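Hypothetical protein TTMA177 (Thermus thermophilus phage TMA, PDB 2ZDJ) is of unknown function but folds as a small single-chain cystatin-like alpha and beta protein, an antiparallel sheet carrying one helix. Local coordinates at residues M3-K8 / D12-I17; L39-K42 / D47-E50. All coordinates share one frame; numbering follows the deposited sequence.

Contact 1: residues M3-K8 / D12-I17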
HETATM    1  N   MSE A   3     -12.134   2.343   3.066  1.00 15.28           N
HETATM    2  CA  MSE A   3     -11.128   1.393   3.553  1.00 21.68           C
HETATM    3  C   MSE A   3     -10.674   0.359   2.525  1.00 20.26           C
HETATM    4  O   MSE A   3      -9.796  -0.462   2.789  1.00 17.64           O
HETATM    5  CB  MSE A   3     -11.684   0.683   4.797  1.00 23.96           C
HETATM    6  CG  MSE A   3     -10.955   0.982   6.105  1.00 32.86           C
HETATM    7 SE   MSE A   3     -10.434   2.822   6.349  1.00 51.74          SE
HETATM    8  CE  MSE A   3     -11.844   3.401   7.539  1.00 58.07           C
ATOM      9  N   ARG A   4     -11.273   0.403   1.346  1.00 16.13           N
ATOM     10  CA  ARG A   4     -10.936  -0.543   0.306  1.00 24.65           C
ATOM     11  C   ARG A   4     -10.939   0.166  -1.037  1.00 26.54           C
ATOM     12  O   ARG A   4     -11.792   1.018  -1.300  1.00 28.41           O
ATOM     13  CB  ARG A   4     -11.950  -1.690   0.298  1.00 28.04           C
ATOM     14  CG  ARG A   4     -11.315  -3.049   0.060  1.00 37.83           C
ATOM     15  CD  ARG A   4     -11.276  -3.923   1.303  1.00 29.95           C
ATOM     16  NE  ARG A   4     -10.682  -3.239   2.443  1.00 43.00           N
ATOM     17  CZ  ARG A   4     -10.497  -3.801   3.633  1.00 42.32           C
ATOM     18  NH1 ARG A   4      -9.954  -3.096   4.620  1.00 30.93           N
ATOM     19  NH2 ARG A   4     -10.848  -5.067   3.830  1.00 46.46           N
ATOM     20  N   LYS A   5      -9.985  -0.169  -1.891  1.00 20.35           N
ATOM     21  CA  LYS A   5      -9.943   0.480  -3.183  1.00 22.37           C
ATOM     22  C   LYS A   5      -9.303  -0.353  -4.273  1.00 21.77           C
ATOM     23  O   LYS A   5      -8.288  -1.021  -4.067  1.00 18.62           O
ATOM     24  CB  LYS A   5      -9.232   1.834  -3.084  1.00 19.84           C
ATOM     25  CG  LYS A   5      -9.235   2.578  -4.403  1.00 28.12           C
ATOM     26  CD  LYS A   5      -9.122   4.082  -4.233  1.00 40.01           C
ATOM     27  CE  LYS A   5      -7.746   4.525  -3.816  1.00 30.71           C
ATOM     28  NZ  LYS A   5      -7.741   6.004  -3.683  1.00 39.26           N
ATOM     29  N   LEU A   6      -9.922  -0.298  -5.443  1.00 18.76           N
ATOM     30  CA  LEU A   6      -9.445  -1.031  -6.588  1.00 22.87           C
ATOM     31  C   LEU A   6      -8.134  -0.429  -7.060  1.00 22.80           C
ATOM     32  O   LEU A   6      -7.989   0.797  -7.160  1.00 18.77           O
ATOM     33  CB  LEU A   6     -10.472  -0.976  -7.724  1.00 26.81           C
ATOM     34  CG  LEU A   6     -11.868  -1.561  -7.488  1.00 28.31           C
ATOM     35  CD1 LEU A   6     -12.758  -1.278  -8.716  1.00 27.66           C
ATOM     36  CD2 LEU A   6     -11.762  -3.048  -7.241  1.00 22.19           C
ATOM     37  N   VAL A   7      -7.182  -1.307  -7.340  1.00 22.57           N
ATOM     38  CA  VAL A   7      -5.874  -0.901  -7.830  1.00 26.94           C
ATOM     39  C   VAL A   7      -6.030   0.103  -8.981  1.00 28.80           C
ATOM     40  O   VAL A   7      -5.476   1.208  -8.935  1.00 28.55           O
ATOM     41  CB  VAL A   7      -5.081  -2.138  -8.315  1.00 21.49           C
ATOM     42  CG1 VAL A   7      -3.883  -1.716  -9.137  1.00 27.53           C
ATOM     43  CG2 VAL A   7      -4.628  -2.953  -7.123  1.00 29.19           C
ATOM     44  N   LYS A   8      -6.801  -0.271  -9.999  1.00 26.68           N
ATOM     45  CA  LYS A   8      -6.997   0.601 -11.152  1.00 30.81           C
ATOM     46  C   LYS A   8      -7.321   2.031 -10.731  1.00 32.06           C
ATOM     47  O   LYS A   8      -7.068   2.973 -11.477  1.00 33.08           O
ATOM     48  CB  LYS A   8      -8.117   0.073 -12.059  1.00 23.85           C
ATOM     49  CG  LYS A   8      -9.524   0.370 -11.564  1.00 35.00           C
ATOM     50  CD  LYS A   8     -10.581   0.052 -12.621  1.00 33.41           C
ATOM     51  CE  LYS A   8     -11.976   0.445 -12.141  1.00 43.09           C
ATOM     52  NZ  LYS A   8     -13.043   0.183 -13.150  1.00 49.83           N
ATOM     53  N   ASP A  12      -1.599   8.689 -10.084  1.00 29.63           N
ATOM     54  CA  ASP A  12      -0.198   9.095 -10.023  1.00 32.08           C
ATOM     55  C   ASP A  12       0.236   9.639  -8.667  1.00 30.32           C
ATOM     56  O   ASP A  12       1.427   9.784  -8.420  1.00 25.91           O
ATOM     57  CB  ASP A  12       0.106  10.175 -11.079  1.00 43.53           C
ATOM     58  CG  ASP A  12       0.005   9.661 -12.507  1.00 51.78           C
ATOM     59  OD1 ASP A  12      -1.116   9.336 -12.957  1.00 60.63           O
ATOM     60  OD2 ASP A  12       1.053   9.590 -13.186  1.00 60.23           O
ATOM     61  N   ASP A  13      -0.707   9.969  -7.791  1.00 29.81           N
ATOM     62  CA  ASP A  13      -0.298  10.481  -6.500  1.00 26.60           C
ATOM     63  C   ASP A  13       0.137   9.344  -5.581  1.00 26.86           C
ATOM     64  O   ASP A  13       0.576   9.573  -4.459  1.00 29.78           O
ATOM     65  CB  ASP A  13      -1.392  11.351  -5.852  1.00 29.10           C
ATOM     66  CG  ASP A  13      -2.770  10.706  -5.858  1.00 30.88           C
ATOM     67  OD1 ASP A  13      -3.571  11.064  -4.968  1.00 25.60           O
ATOM     68  OD2 ASP A  13      -3.064   9.870  -6.740  1.00 29.99           O
ATOM     69  N   TYR A  14       0.057   8.118  -6.091  1.00 28.17           N
ATOM     70  CA  TYR A  14       0.455   6.929  -5.334  1.00 25.85           C
ATOM     71  C   TYR A  14       1.689   6.273  -5.949  1.00 23.40           C
ATOM     72  O   TYR A  14       1.942   6.406  -7.145  1.00 25.40           O
ATOM     73  CB  TYR A  14      -0.683   5.901  -5.314  1.00 20.93           C
ATOM     74  CG  TYR A  14      -1.872   6.294  -4.474  1.00 20.39           C
ATOM     75  CD1 TYR A  14      -1.948   5.944  -3.122  1.00 15.64           C
ATOM     76  CD2 TYR A  14      -2.927   7.009  -5.031  1.00 17.18           C
ATOM     77  CE1 TYR A  14      -3.061   6.302  -2.354  1.00 22.07           C
ATOM     78  CE2 TYR A  14      -4.035   7.371  -4.274  1.00 19.49           C
ATOM     79  CZ  TYR A  14      -4.100   7.018  -2.945  1.00  9.34           C
ATOM     80  OH  TYR A  14      -5.201   7.389  -2.213  1.00 27.94           O
ATOM     81  N   THR A  15       2.445   5.556  -5.126  1.00 24.65           N
ATOM     82  CA  THR A  15       3.639   4.850  -5.587  1.00 27.40           C
ATOM     83  C   THR A  15       3.591   3.382  -5.145  1.00 23.46           C
ATOM     84  O   THR A  15       3.222   3.072  -4.013  1.00 25.24           O
ATOM     85  CB  THR A  15       4.902   5.505  -5.036  1.00 31.48           C
ATOM     86  OG1 THR A  15       5.023   6.819  -5.592  1.00 41.89           O
ATOM     87  CG2 THR A  15       6.130   4.694  -5.400  1.00 35.61           C
ATOM     88  N   LEU A  16       3.942   2.483  -6.060  1.00 25.20           N
ATOM     89  CA  LEU A  16       3.938   1.055  -5.788  1.00 25.50           C
ATOM     90  C   LEU A  16       5.233   0.619  -5.121  1.00 24.71           C
ATOM     91  O   LEU A  16       6.315   1.025  -5.531  1.00 26.33           O
ATOM     92  CB  LEU A  16       3.747   0.278  -7.088  1.00 23.57           C
ATOM     93  CG  LEU A  16       3.809  -1.252  -7.002  1.00 24.79           C
ATOM     94  CD1 LEU A  16       2.584  -1.778  -6.287  1.00 19.31           C
ATOM     95  CD2 LEU A  16       3.880  -1.838  -8.412  1.00 23.42           C
ATOM     96  N   ILE A  17       5.113  -0.196  -4.079  1.00 21.09           N
ATOM     97  CA  ILE A  17       6.273  -0.707  -3.362  1.00 22.79           C
ATOM     98  C   ILE A  17       6.171  -2.225  -3.410  1.00 24.86           C
ATOM     99  O   ILE A  17       5.174  -2.800  -2.951  1.00 22.48           O
ATOM    100  CB  ILE A  17       6.279  -0.279  -1.867  1.00 25.06           C
ATOM    101  CG1 ILE A  17       6.220   1.247  -1.737  1.00 26.06           C
ATOM    102  CG2 ILE A  17       7.505  -0.838  -1.177  1.00 24.98           C
ATOM    103  CD1 ILE A  17       7.345   1.966  -2.341  1.00 24.49           C
TER

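Contact 2: residues L39-K42 / D47-E50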
ATOM      1  N   LEU A  39       2.661  -2.804  -1.659  1.00 24.81           N
ATOM      2  CA  LEU A  39       1.986  -1.658  -1.082  1.00 17.66           C
ATOM      3  C   LEU A  39       1.830  -0.543  -2.090  1.00 21.17           C
ATOM      4  O   LEU A  39       2.558  -0.471  -3.077  1.00 18.85           O
ATOM      5  CB  LEU A  39       2.787  -1.131   0.105  1.00 21.81           C
ATOM      6  CG  LEU A  39       3.083  -2.096   1.257  1.00 22.43           C
ATOM      7  CD1 LEU A  39       4.044  -1.448   2.227  1.00 18.88           C
ATOM      8  CD2 LEU A  39       1.777  -2.469   1.965  1.00 18.75           C
ATOM      9  N   PHE A  40       0.839   0.302  -1.846  1.00 18.98           N
ATOM     10  CA  PHE A  40       0.593   1.480  -2.650  1.00 19.69           C
ATOM     11  C   PHE A  40       0.687   2.532  -1.559  1.00 20.90           C
ATOM     12  O   PHE A  40      -0.063   2.495  -0.572  1.00 16.92           O
ATOM     13  CB  PHE A  40      -0.802   1.448  -3.272  1.00 22.78           C
ATOM     14  CG  PHE A  40      -0.871   0.684  -4.569  1.00 22.69           C
ATOM     15  CD1 PHE A  40      -0.458   1.273  -5.757  1.00 19.92           C
ATOM     16  CD2 PHE A  40      -1.356  -0.619  -4.602  1.00 31.02           C
ATOM     17  CE1 PHE A  40      -0.529   0.577  -6.967  1.00 25.20           C
ATOM     18  CE2 PHE A  40      -1.432  -1.330  -5.810  1.00 29.69           C
ATOM     19  CZ  PHE A  40      -1.019  -0.729  -6.991  1.00 28.49           C
ATOM     20  N   VAL A  41       1.633   3.443  -1.704  1.00 15.70           N
ATOM     21  CA  VAL A  41       1.808   4.457  -0.684  1.00 17.77           C
ATOM     22  C   VAL A  41       1.683   5.866  -1.232  1.00 20.73           C
ATOM     23  O   VAL A  41       2.098   6.151  -2.356  1.00 19.55           O
ATOM     24  CB  VAL A  41       3.204   4.347  -0.029  1.00 18.58           C
ATOM     25  CG1 VAL A  41       3.380   3.002   0.656  1.00 13.86           C
ATOM     26  CG2 VAL A  41       4.269   4.523  -1.090  1.00 20.24           C
ATOM     27  N   LYS A  42       1.087   6.747  -0.443  1.00 17.14           N
ATOM     28  CA  LYS A  42       1.005   8.136  -0.846  1.00 16.83           C
ATOM     29  C   LYS A  42       1.921   8.830   0.139  1.00 15.29           C
ATOM     30  O   LYS A  42       1.738   8.742   1.356  1.00 15.50           O
ATOM     31  CB  LYS A  42      -0.409   8.692  -0.735  1.00 18.39           C
ATOM     32  CG  LYS A  42      -0.444  10.225  -0.762  1.00 29.54           C
ATOM     33  CD  LYS A  42      -1.657  10.781  -1.495  1.00 27.64           C
ATOM     34  CE  LYS A  42      -2.964  10.254  -0.943  1.00 31.05           C
ATOM     35  NZ  LYS A  42      -4.129  10.797  -1.689  1.00 20.55           N
ATOM     36  N   ASP A  47       6.525  12.296   4.918  1.00 26.05           N
ATOM     37  CA  ASP A  47       6.052  11.149   5.692  1.00 27.44           C
ATOM     38  C   ASP A  47       5.125  10.329   4.794  1.00 24.87           C
ATOM     39  O   ASP A  47       4.837  10.728   3.665  1.00 28.66           O
ATOM     40  CB  ASP A  47       5.298  11.632   6.937  1.00 25.14           C
ATOM     41  CG  ASP A  47       5.289  10.606   8.064  1.00 33.26           C
ATOM     42  OD1 ASP A  47       5.532   9.409   7.808  1.00 28.83           O
ATOM     43  OD2 ASP A  47       5.025  11.002   9.220  1.00 36.12           O
ATOM     44  N   TYR A  48       4.678   9.174   5.277  1.00 27.87           N
ATOM     45  CA  TYR A  48       3.766   8.332   4.504  1.00 26.41           C
ATOM     46  C   TYR A  48       2.361   8.761   4.900  1.00 20.50           C
ATOM     47  O   TYR A  48       1.929   8.510   6.018  1.00 33.27           O
ATOM     48  CB  TYR A  48       3.992   6.854   4.841  1.00 27.41           C
ATOM     49  CG  TYR A  48       5.280   6.306   4.281  1.00 26.34           C
ATOM     50  CD1 TYR A  48       5.321   5.748   3.006  1.00 26.51           C
ATOM     51  CD2 TYR A  48       6.471   6.385   5.007  1.00 26.05           C
ATOM     52  CE1 TYR A  48       6.511   5.285   2.460  1.00 25.27           C
ATOM     53  CE2 TYR A  48       7.671   5.925   4.474  1.00 19.99           C
ATOM     54  CZ  TYR A  48       7.687   5.378   3.197  1.00 32.12           C
ATOM     55  OH  TYR A  48       8.877   4.949   2.635  1.00 22.35           O
ATOM     56  N   GLU A  49       1.657   9.427   3.993  1.00 22.89           N
ATOM     57  CA  GLU A  49       0.308   9.902   4.275  1.00 18.91           C
ATOM     58  C   GLU A  49      -0.714   8.773   4.203  1.00 15.57           C
ATOM     59  O   GLU A  49      -1.706   8.762   4.936  1.00 16.45           O
ATOM     60  CB  GLU A  49      -0.070  11.001   3.287  1.00 24.13           C
ATOM     61  CG  GLU A  49      -1.375  11.704   3.614  1.00 33.01           C
ATOM     62  CD  GLU A  49      -1.311  12.460   4.925  1.00 36.93           C
ATOM     63  OE1 GLU A  49      -0.342  13.231   5.123  1.00 33.90           O
ATOM     64  OE2 GLU A  49      -2.234  12.284   5.753  1.00 44.32           O
ATOM     65  N   GLU A  50      -0.478   7.828   3.302  1.00  8.58           N
ATOM     66  CA  GLU A  50      -1.363   6.687   3.157  1.00 14.14           C
ATOM     67  C   GLU A  50      -0.553   5.445   2.827  1.00 16.55           C
ATOM     68  O   GLU A  50       0.506   5.520   2.194  1.00 18.22           O
ATOM     69  CB  GLU A  50      -2.397   6.924   2.038  1.00 14.12           C
ATOM     70  CG  GLU A  50      -3.531   7.881   2.388  1.00 19.94           C
ATOM     71  CD  GLU A  50      -4.480   8.147   1.210  1.00 27.47           C
ATOM     72  OE1 GLU A  50      -4.864   7.195   0.492  1.00 25.61           O
ATOM     73  OE2 GLU A  50      -4.855   9.314   1.011  1.00 26.12           O
TER

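Contact 1: residues M3-K8 / D12-I17
Lys5 and Tyr14 meet by side chains alone: Lys5 lies in strand 4-6, Tyr14 in segment 12-17, which carries strand 15-17, and their CA atoms stand 12.4 Å apart with no backbone hydrogen bond between the two segments. Strands 4-6 and 15-17 are the outermost of the five-stranded antiparallel sheet and do not pair; probably the curvature of the sheet brings the two residues within side-chain reach. Their side chains come from opposite directions. The one polar bond runs from Lys5 NZ to Tyr14 OH, at 3.2 Å, and the ammonium lies 3.9 Å from Tyr14 CZ. With Lys5 CG opposite its own backbone nitrogen (chi1 -177°), a bend at chi3 (73°) brings NZ to the phenol oxygen. The segments bury only about 65 Å² together, essentially all of it Lys5 against Tyr14. Phe10, from the short connection between the segments, meets the Tyr14 ring edge-to-face and also touches Lys5, while Trp52 of strand 47-54 lies against Lys5. At its start, segment 3-8 has a separate local bond: Arg4 NE, 2.9 Å from the carbonyl O of selenomethionine Met3, and NH1 grip that oxygen side-on from above its carbonyl plane. Tyr14 OH is also hydrogen-bonded to Glu50 OE1, its stronger partner. The phenol thus stands between an ammonium that donates to it and a carboxylate, a setting that would probably polarise the hydroxyl.

Contact 2: residues L39-K42 / D47-E50
Lys42 and Glu50 form an antiparallel hydrogen-bonded pair in the hairpin of strands 38-44 and 47-54, with Lys42 N to Glu50 O at 3.0 Å and Glu50 N to Lys42 O at 3.1 Å. Glu49 N also donates to Lys42 O, at 2.7 Å; it sits nearly straight beyond the carbonyl, but the bond is bent at the hydrogen (130°). Glu50 N uses an in-plane lone pair of the same oxygen and is straighter (160°). Two residues thus face one in a classic beta bulge. The side chains of Lys42 and Glu50 run side by side, CB against CB, and Glu49 CB rests by Lys42 CG. Lys42 NZ makes a salt bridge to Glu50 OE2 at 3.2 Å, doubtful in detail because the position of that oxygen is uncertain. Val41 meets Tyr48 in its ring plane, CB lying 4.0 Å from CD1 at the edge. Ile26 and Tyr29 of helix 20-30 touch the Tyr48 side chain. Tyr48 N is held by Asp47 OD1, which also bonds Tyr29 OH. On the face bearing Lys42 and Glu50, Glu50 OE1 is hydrogen-bonded to both Tyr14 OH and Trp52 NE1, and Asp13 offers Lys42 NZ a long, weak ion pair. With two amides gripping Lys42 O, the bulge keeps its extra residue tied to the partner strand, while the two bonds to OE1 hold the Glu50 carboxylate in place.

Contact 1 and contact 2 have centres about 9 Å apart and meet on one sheet, where strands 15-17 and 38-44 are neighbours. Ile17 N lies 2.8 Å from Leu39 O, a probable backbone hydrogen bond, with Leu16 CD1 packed 3.5 Å from the same oxygen. The polar groups also converge: Tyr14 OH is 2.7 Å from Glu50 OE1, a probable hydrogen bond. Lys42 NZ approaches Tyr14 OH to 3.6 Å, which is packing and not a hydrogen bond. Lys5, Tyr14, Glu50 and Lys42 therefore make one polar cluster joining segments 3-8 and 12-17 to the hairpin, while Leu39 packs on helix 20-30. No active site or ligand is known here.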